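PDB 4N4P: acylneuraminate lyase from Mycoplasma synoviae, which is a lyase of the dihydrodipicolinate synthetase family, built on an eight-stranded TIM barrel, four chains making up the assembly. Local coordinates for residues A[80-85]-A[106-111]; A[191-196]-A[209-214]. All coordinates share one frame; numbering follows the deposited sequence.

In the fold
Both contacts belong to the same parallel barrel, and each ties together two segments at the C-terminal ends of neighbouring strands and in the loops that follow. Interaction 1 comes first along the chain and is complete before interaction 2 begins. It joins the neighbouring strands 78-82 and 105-108, with helix 88-100 between them. Interaction 2 links the loop after strand 187-190 to the turn leading from strand 206-209 into helix 212-227. Their centres lie about 18 Å apart and their nearest atoms about 9 Å apart, without touching. In TIM barrels the active site lies at the end where these loops gather, so both contacts probably belong to that end, at different places round it.

Interaction 1 (A[80-85]-A[106-111]); sequences IAQIGS and ISAITP
The flat carboxamide of Q82 is approached from opposite faces by two backbone N-H groups that share its OE1: I109 N from the other segment and G84 N from its own. I109 N lies 2.9 Å from OE1 of Q82, in a nearly straight bond tilted 25° from the amide plane. G84 N is also 2.9 Å from OE1 of Q82 but stands well above that plane. CG2 of I109 rests 3.8 Å from CD of Q82, and F54 touches both side chains. The reach of Q82 comes from a chain with CG anti to the backbone N and a bend at chi2 (-67°), which brings the amide across to the loop after the neighbouring strand. Earlier along both strands the two run parallel as in the beta-alpha-beta unit of a TIM barrel: S107 N donates to A81 O and I83 N to S107 O, each pair at 2.9 Å. Q82 and S107 point to the same face of the sheet, and OG of S107 sits 3.3 Å from CG of Q82 while bonding to Y46. I106 turns to the other face, against A98 of helix 88-100, and its CD1 meets CD1 of I83 at 3.8 Å. Two residues past I106, the methyl of A108 lies against the backbone of G84, 3.9 Å from CB to CA. I109 also packs on Y113 of the second subunit.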
loop_
_atom_site.group_PDB
_atom_site.type_symbol
_atom_site.label_atom_id
_atom_site.label_comp_id
_atom_site.label_asym_id
_atom_site.label_seq_id
_atom_site.Cartn_x
_atom_site.Cartn_y
_atom_site.Cartn_z
ATOM N N ILE A 80 1.269 -2.024 33.906
ATOM C CA ILE A 80 2.239 -1.730 32.869
ATOM C C ILE A 80 2.038 -0.291 32.447
ATOM O O ILE A 80 0.914 0.128 32.230
ATOM C CB ILE A 80 2.076 -2.651 31.635
ATOM C CG1 ILE A 80 2.094 -4.135 32.051
ATOM C CG2 ILE A 80 3.172 -2.373 30.622
ATOM C CD1 ILE A 80 1.830 -5.093 30.902
ATOM N N ALA A 81 3.128 0.473 32.364
ATOM C CA ALA A 81 3.065 1.867 31.922
ATOM C C ALA A 81 3.769 2.056 30.594
ATOM O O ALA A 81 4.944 1.738 30.466
ATOM C CB ALA A 81 3.741 2.800 32.975
ATOM N N GLN A 82 3.053 2.608 29.615
ATOM C CA GLN A 82 3.672 3.011 28.344
ATOM C C GLN A 82 4.290 4.380 28.603
ATOM O O GLN A 82 3.591 5.280 29.056
ATOM C CB GLN A 82 2.598 3.115 27.252
ATOM C CG GLN A 82 3.150 3.154 25.824
ATOM C CD GLN A 82 3.937 4.407 25.526
ATOM O OE1 GLN A 82 5.036 4.337 24.998
ATOM N NE2 GLN A 82 3.364 5.568 25.841
ATOM N N ILE A 83 5.598 4.528 28.370
ATOM C CA ILE A 83 6.311 5.716 28.849
ATOM C C ILE A 83 7.103 6.384 27.734
ATOM O O ILE A 83 7.834 7.346 27.971
ATOM C CB ILE A 83 7.260 5.351 30.022
ATOM C CG1 ILE A 83 8.276 4.300 29.567
ATOM C CG2 ILE A 83 6.437 4.872 31.248
ATOM C CD1 ILE A 83 9.610 4.437 30.287
ATOM N N GLY A 84 6.946 5.868 26.523
ATOM C CA GLY A 84 7.687 6.354 25.379
ATOM C C GLY A 84 7.150 7.634 24.765
ATOM O O GLY A 84 5.972 7.947 24.882
ATOM N N SER A 85 8.047 8.347 24.093
ATOM C CA SER A 85 7.744 9.543 23.295
ATOM C C SER A 85 9.042 9.940 22.598
ATOM O O SER A 85 10.069 9.261 22.726
ATOM C CB SER A 85 7.204 10.715 24.151
ATOM O OG SER A 85 8.233 11.338 24.929
ATOM N N ILE A 106 7.264 -1.720 31.919
ATOM C CA ILE A 106 7.042 -0.524 31.127
ATOM C C ILE A 106 7.026 -0.948 29.678
ATOM O O ILE A 106 7.443 -2.068 29.338
ATOM C CB ILE A 106 8.144 0.566 31.342
ATOM C CG1 ILE A 106 9.545 -0.036 31.122
ATOM C CG2 ILE A 106 8.006 1.220 32.723
ATOM C CD1 ILE A 106 10.694 0.960 31.195
ATOM N N SER A 107 6.516 -0.066 28.817
ATOM C CA SER A 107 6.601 -0.294 27.393
ATOM C C SER A 107 6.948 1.051 26.786
ATOM O O SER A 107 6.793 2.087 27.439
ATOM C CB SER A 107 5.267 -0.825 26.828
ATOM O OG SER A 107 4.297 0.212 26.873
ATOM N N ALA A 108 7.397 1.048 25.533
ATOM C CA ALA A 108 7.668 2.311 24.842
ATOM C C ALA A 108 7.332 2.137 23.383
ATOM O O ALA A 108 7.847 1.230 22.717
ATOM C CB ALA A 108 9.120 2.721 24.997
ATOM N N ILE A 109 6.456 2.997 22.882
ATOM C CA ILE A 109 6.167 3.005 21.460
ATOM C C ILE A 109 7.428 3.215 20.604
ATOM O O ILE A 109 8.392 3.847 21.036
ATOM C CB ILE A 109 5.121 4.077 21.119
ATOM C CG1 ILE A 109 5.602 5.448 21.625
ATOM C CG2 ILE A 109 3.796 3.744 21.808
ATOM C CD1 ILE A 109 5.187 6.522 20.702
ATOM N N THR A 110 7.390 2.711 19.380
ATOM C CA THR A 110 8.365 3.044 18.351
ATOM C C THR A 110 8.444 4.569 18.178
ATOM O O THR A 110 7.405 5.221 18.109
ATOM C CB THR A 110 7.888 2.459 16.986
ATOM O OG1 THR A 110 7.502 1.085 17.154
ATOM C CG2 THR A 110 8.973 2.556 15.927
ATOM N N PRO A 111 9.669 5.133 18.056
ATOM C CA PRO A 111 9.774 6.552 17.705
ATOM C C PRO A 111 8.896 6.857 16.483
ATOM O O PRO A 111 8.935 6.140 15.486
ATOM C CB PRO A 111 11.256 6.720 17.387
ATOM C CG PRO A 111 11.942 5.697 18.271
ATOM C CD PRO A 111 11.001 4.499 18.180
#

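Interaction 2 (A[191-196]-A[209-214]); sequences AWDEAL and GSTYNV
D193 and T211 meet tip to tip, with a single carboxylate oxygen, OD2, taking two bonds from the threonine. The hydroxyl OG1 of T211 donates to OD2 of D193 over a short 2.5 Å, meeting the anti lone pair of that oxygen, the one turned away from OD1. The backbone N of T211 donates to the same OD2 of D193 from 3.0 Å, nearly in line with its C-O bond. T211 holds OG1 between its own backbone N and carbonyl carbon (chi1 68°), which brings hydroxyl and N-H to the same side of the residue, where both can grip one oxygen. That hydroxyl is bonded to Y241 of helix 231-248 as well. D193 answers with CG anti to its carbonyl carbon (chi1 -53°), carrying the carboxylate out from the short 3-10 turn 193-194. Here the loop after one barrel strand is tied to the turn after the next, at the end of the TIM barrel where the strands give way to helices. The other oxygen, OD1 of D193, accepts from a water at 2.7 Å, and this water in turn accepts from S210 N at 2.9 Å, making a second, bridged link between the segments. OD2 also lies over one face of the Y212 ring, 3.9 Å above its plane and offset toward the rim. L196 reaches the phenol end of that ring obliquely: its CD1 is 3.5 Å from OH of Y212 and 3.9 Å from CE1 of the same ring. Beside the contact, W192 NE1 donates to OE1 of E194, and both side chains pack on F174 of the third subunit.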
loop_
_atom_site.group_PDB
_atom_site.type_symbol
_atom_site.label_atom_id
_atom_site.label_comp_id
_atom_site.label_asym_id
_atom_site.label_seq_id
_atom_site.Cartn_x
_atom_site.Cartn_y
_atom_site.Cartn_z
ATOM N N ALA A 191 -2.111 -7.516 21.240
ATOM C CA ALA A 191 -2.815 -6.240 21.321
ATOM C C ALA A 191 -3.736 -5.992 20.126
ATOM O O ALA A 191 -4.002 -4.850 19.761
ATOM C CB ALA A 191 -1.836 -5.082 21.522
ATOM N N TRP A 192 -4.260 -7.052 19.534
ATOM C CA TRP A 192 -5.267 -6.877 18.483
ATOM C C TRP A 192 -6.569 -7.550 18.927
ATOM O O TRP A 192 -6.744 -8.751 18.785
ATOM C CB TRP A 192 -4.761 -7.369 17.118
ATOM C CG TRP A 192 -5.783 -7.167 15.990
ATOM C CD1 TRP A 192 -6.769 -6.226 15.926
ATOM C CD2 TRP A 192 -5.886 -7.937 14.787
ATOM N NE1 TRP A 192 -7.493 -6.360 14.738
ATOM C CE2 TRP A 192 -6.958 -7.393 14.021
ATOM C CE3 TRP A 192 -5.169 -9.017 14.270
ATOM C CZ2 TRP A 192 -7.323 -7.906 12.779
ATOM C CZ3 TRP A 192 -5.545 -9.536 13.034
ATOM C CH2 TRP A 192 -6.613 -8.981 12.310
ATOM N N ASP A 193 -7.451 -6.735 19.522
ATOM C CA ASP A 193 -8.631 -7.215 20.224
ATOM C C ASP A 193 -9.501 -8.101 19.333
ATOM O O ASP A 193 -10.061 -9.116 19.787
ATOM C CB ASP A 193 -9.492 -6.023 20.709
ATOM C CG ASP A 193 -8.700 -5.001 21.539
ATOM O OD1 ASP A 193 -7.522 -4.779 21.232
ATOM O OD2 ASP A 193 -9.272 -4.409 22.483
ATOM N N GLU A 194 -9.623 -7.711 18.066
ATOM C CA GLU A 194 -10.483 -8.468 17.145
ATOM C C GLU A 194 -9.944 -9.859 16.773
ATOM O O GLU A 194 -10.589 -10.621 16.054
ATOM C CB GLU A 194 -10.713 -7.649 15.884
ATOM C CG GLU A 194 -11.432 -6.347 16.164
ATOM C CD GLU A 194 -11.239 -5.310 15.050
ATOM O OE1 GLU A 194 -10.187 -5.339 14.351
ATOM O OE2 GLU A 194 -12.159 -4.475 14.871
ATOM N N ALA A 195 -8.762 -10.188 17.263
ATOM C CA ALA A 195 -8.164 -11.469 16.907
ATOM C C ALA A 195 -7.751 -12.248 18.129
ATOM O O ALA A 195 -6.845 -13.091 18.062
ATOM C CB ALA A 195 -6.977 -11.253 15.984
ATOM N N LEU A 196 -8.422 -11.967 19.247
ATOM C CA LEU A 196 -8.083 -12.570 20.535
ATOM C C LEU A 196 -7.896 -14.087 20.437
ATOM O O LEU A 196 -6.855 -14.640 20.870
ATOM C CB LEU A 196 -9.166 -12.219 21.579
ATOM C CG LEU A 196 -8.734 -12.363 23.054
ATOM C CD1 LEU A 196 -9.664 -11.560 23.974
ATOM C CD2 LEU A 196 -8.713 -13.798 23.532
ATOM N N GLY A 209 -5.619 -4.249 25.376
ATOM C CA GLY A 209 -6.541 -3.677 24.386
ATOM C C GLY A 209 -7.496 -2.649 24.935
ATOM O O GLY A 209 -7.890 -2.707 26.089
ATOM N N SER A 210 -7.854 -1.702 24.068
ATOM C CA SER A 210 -8.775 -0.634 24.426
ATOM C C SER A 210 -10.148 -1.205 24.792
ATOM O O SER A 210 -10.829 -0.686 25.677
ATOM C CB SER A 210 -8.934 0.308 23.223
ATOM O OG SER A 210 -9.477 -0.390 22.097
ATOM N N THR A 211 -10.568 -2.254 24.088
ATOM C CA THR A 211 -11.967 -2.713 24.212
ATOM C C THR A 211 -12.240 -3.453 25.527
ATOM O O THR A 211 -13.396 -3.606 25.927
ATOM C CB THR A 211 -12.428 -3.582 23.003
ATOM O OG1 THR A 211 -11.722 -4.823 23.018
ATOM C CG2 THR A 211 -12.175 -2.856 21.675
ATOM N N TYR A 212 -11.185 -3.877 26.219
ATOM C CA TYR A 212 -11.365 -4.592 27.488
ATOM C C TYR A 212 -11.697 -3.626 28.617
ATOM O O TYR A 212 -12.040 -4.065 29.710
ATOM C CB TYR A 212 -10.126 -5.430 27.872
ATOM C CG TYR A 212 -9.583 -6.245 26.715
ATOM C CD1 TYR A 212 -10.443 -7.039 25.934
ATOM C CD2 TYR A 212 -8.223 -6.211 26.389
ATOM C CE1 TYR A 212 -9.956 -7.794 24.841
ATOM C CE2 TYR A 212 -7.720 -6.954 25.298
ATOM C CZ TYR A 212 -8.601 -7.728 24.526
ATOM O OH TYR A 212 -8.117 -8.454 23.455
ATOM N N ASN A 213 -11.595 -2.320 28.355
ATOM C CA ASN A 213 -12.023 -1.319 29.340
ATOM C C ASN A 213 -13.471 -1.532 29.795
ATOM O O ASN A 213 -13.801 -1.263 30.952
ATOM C CB ASN A 213 -11.885 0.124 28.806
ATOM C CG ASN A 213 -10.463 0.679 28.907
ATOM O OD1 ASN A 213 -9.730 0.787 27.894
ATOM N ND2 ASN A 213 -10.085 1.087 30.102
ATOM N N VAL A 214 -14.350 -1.970 28.890
ATOM C CA VAL A 214 -15.767 -2.067 29.234
ATOM C C VAL A 214 -16.378 -3.439 28.889
ATOM O O VAL A 214 -17.528 -3.717 29.245
ATOM C CB VAL A 214 -16.618 -0.900 28.611
ATOM C CG1 VAL A 214 -16.082 0.453 29.087
ATOM C CG2 VAL A 214 -16.613 -0.979 27.060
HETATM O O HOH W 1 -6.828 -2.132 21.418
#